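Local coordinates for C-1-tetrahydrofolate synthase, cytoplasmic, putative (Trypanosoma brucei, PDB 4CJX), which probably interconverts folate-bound one-carbon units as an NADP-dependent methylenetetrahydrofolate dehydrogenase and methenyltetrahydrofolate cyclohydrolase, working as a homodimer, at residues P23-I28 with K284-I289. Numbering follows the deposited sequence.
Sequences PEAVVI and KRAAYI
Val-26 and Tyr-288 sit next to each other on adjacent parallel strands, and their side chains run alongside one another in the same direction. The backbones join through a short ladder: Val-26 N donates to Ala-287 O at 2.8 Å, Val-26 O accepts from Ile-289 N at 3.0 Å, and Ile-28 N closes the row on Ile-289 O. From Val-26 CB outward, each atom meets the tyrosine: CB approaches CD1 of Tyr-288 at 3.6 Å, CG1 lies near both CD1 and CE1, and CG2 reaches CE1 while also resting by Ala-287 O. With CG1 anti to the backbone N (chi1 165°), both branches lie close to the ring's CD1-CE1 bond, and CB approaches the ring obliquely. Just before the ladder, Ala-25 CB points into the opposing segment, 3.1 Å from Ala-286 O and 3.7 Å from Ile-289 CG2. At the outer end, Lys-284 bends at chi2 (-65°) and then extends beside Glu-24, where NZ forms a salt bridge with OE2 at 2.6 Å, entering on the syn side but 29° out of the carboxylate plane; OE1 has a weak, long ion pair with Arg-283. The pairing adds strand 26-27 as an edge to the parallel sheet of the NAD(P)-binding domain, next to strand 288-289, whose Tyr-288 is bonded through its backbone to Val-254 of strand 253-256. Main-chain bonds and apolar contacts thus fasten the N-terminal segment to this sheet, with a charge pair at the solvent-facing end.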
loop_
_atom_site.group_PDB
_atom_site.type_symbol
_atom_site.label_atom_id
_atom_site.label_comp_id
_atom_site.label_asym_id
_atom_site.label_seq_id
_atom_site.Cartn_x
_atom_site.Cartn_y
_atom_site.Cartn_z
ATOM N N PRO B 23 -39.050 1.077 -1.539
ATOM C CA PRO B 23 -37.724 1.137 -2.150
ATOM C C PRO B 23 -36.748 0.116 -1.568
ATOM O O PRO B 23 -36.803 -0.219 -0.376
ATOM C CB PRO B 23 -37.253 2.574 -1.846
ATOM C CG PRO B 23 -38.111 3.042 -0.726
ATOM C CD PRO B 23 -39.437 2.390 -0.989
ATOM N N GLU B 24 -35.881 -0.381 -2.438
ATOM C CA GLU B 24 -34.841 -1.319 -2.079
ATOM C C GLU B 24 -33.670 -1.051 -2.966
ATOM O O GLU B 24 -33.816 -0.377 -3.990
ATOM C CB GLU B 24 -35.288 -2.740 -2.362
ATOM C CG GLU B 24 -36.506 -3.189 -1.597
ATOM C CD GLU B 24 -36.569 -4.691 -1.490
ATOM O OE1 GLU B 24 -35.783 -5.403 -2.176
ATOM O OE2 GLU B 24 -37.406 -5.161 -0.706
ATOM N N ALA B 25 -32.534 -1.642 -2.600
ATOM C CA ALA B 25 -31.301 -1.478 -3.338
ATOM C C ALA B 25 -31.429 -1.951 -4.766
ATOM O O ALA B 25 -32.101 -2.942 -5.064
ATOM C CB ALA B 25 -30.163 -2.228 -2.662
ATOM N N VAL B 26 -30.722 -1.253 -5.646
ATOM C CA VAL B 26 -30.472 -1.766 -6.972
ATOM C C VAL B 26 -29.474 -2.921 -6.832
ATOM O O VAL B 26 -28.385 -2.746 -6.258
ATOM C CB VAL B 26 -29.890 -0.663 -7.873
ATOM C CG1 VAL B 26 -29.289 -1.244 -9.151
ATOM C CG2 VAL B 26 -30.944 0.390 -8.160
ATOM N N VAL B 27 -29.826 -4.088 -7.372
ATOM C CA VAL B 27 -28.923 -5.213 -7.374
ATOM C C VAL B 27 -28.106 -5.139 -8.674
ATOM O O VAL B 27 -28.632 -5.310 -9.760
ATOM C CB VAL B 27 -29.642 -6.576 -7.307
ATOM C CG1 VAL B 27 -28.629 -7.717 -7.337
ATOM C CG2 VAL B 27 -30.527 -6.678 -6.076
ATOM N N ILE B 28 -26.828 -4.863 -8.563
ATOM C CA ILE B 28 -25.995 -4.780 -9.746
ATOM C C ILE B 28 -25.668 -6.184 -10.266
ATOM O O ILE B 28 -25.151 -7.026 -9.533
ATOM C CB ILE B 28 -24.687 -4.040 -9.478
ATOM C CG1 ILE B 28 -24.977 -2.573 -9.134
ATOM C CG2 ILE B 28 -23.790 -4.127 -10.705
ATOM C CD1 ILE B 28 -23.848 -1.875 -8.409
ATOM N N LYS B 284 -32.582 -3.982 1.792
ATOM C CA LYS B 284 -33.669 -3.060 2.123
ATOM C C LYS B 284 -33.160 -1.687 2.520
ATOM O O LYS B 284 -33.945 -0.763 2.652
ATOM C CB LYS B 284 -34.532 -3.566 3.295
ATOM C CG LYS B 284 -35.025 -4.991 3.194
ATOM C CD LYS B 284 -35.987 -5.215 2.051
ATOM C CE LYS B 284 -36.205 -6.719 1.875
ATOM N NZ LYS B 284 -37.293 -7.118 0.932
ATOM N N ARG B 285 -31.863 -1.548 2.754
ATOM C CA ARG B 285 -31.320 -0.304 3.286
ATOM C C ARG B 285 -30.347 0.407 2.324
ATOM O O ARG B 285 -30.303 1.639 2.284
ATOM C CB ARG B 285 -30.635 -0.613 4.617
ATOM C CG ARG B 285 -31.616 -1.149 5.669
ATOM C CD ARG B 285 -30.865 -1.549 6.915
ATOM N NE ARG B 285 -30.191 -0.385 7.471
ATOM C CZ ARG B 285 -30.653 0.330 8.488
ATOM N NH1 ARG B 285 -31.760 -0.037 9.110
ATOM N NH2 ARG B 285 -29.994 1.410 8.898
ATOM N N ALA B 286 -29.559 -0.384 1.589
ATOM C CA ALA B 286 -28.600 0.115 0.621
ATOM C C ALA B 286 -29.266 0.737 -0.597
ATOM O O ALA B 286 -30.383 0.382 -0.964
ATOM C CB ALA B 286 -27.713 -1.024 0.158
ATOM N N ALA B 287 -28.567 1.669 -1.233
ATOM C CA ALA B 287 -28.995 2.137 -2.537
ATOM C C ALA B 287 -28.576 1.154 -3.616
ATOM O O ALA B 287 -29.298 0.952 -4.591
ATOM C CB ALA B 287 -28.470 3.541 -2.833
ATOM N N TYR B 288 -27.391 0.580 -3.450
ATOM C CA TYR B 288 -26.826 -0.394 -4.390
ATOM C C TYR B 288 -26.178 -1.539 -3.620
ATOM O O TYR B 288 -25.572 -1.343 -2.572
ATOM C CB TYR B 288 -25.751 0.244 -5.284
ATOM C CG TYR B 288 -26.217 1.371 -6.139
ATOM C CD1 TYR B 288 -26.827 1.131 -7.359
ATOM C CD2 TYR B 288 -26.042 2.680 -5.740
ATOM C CE1 TYR B 288 -27.253 2.176 -8.163
ATOM C CE2 TYR B 288 -26.477 3.730 -6.530
ATOM C CZ TYR B 288 -27.068 3.477 -7.749
ATOM O OH TYR B 288 -27.511 4.516 -8.530
ATOM N N ILE B 289 -26.281 -2.727 -4.175
ATOM C CA ILE B 289 -25.683 -3.903 -3.583
ATOM C C ILE B 289 -25.341 -4.909 -4.691
ATOM O O ILE B 289 -25.973 -4.908 -5.739
ATOM C CB ILE B 289 -26.634 -4.506 -2.551
ATOM C CG1 ILE B 289 -25.937 -5.605 -1.746
ATOM C CG2 ILE B 289 -27.874 -5.073 -3.235
ATOM C CD1 ILE B 289 -26.698 -6.000 -0.491
#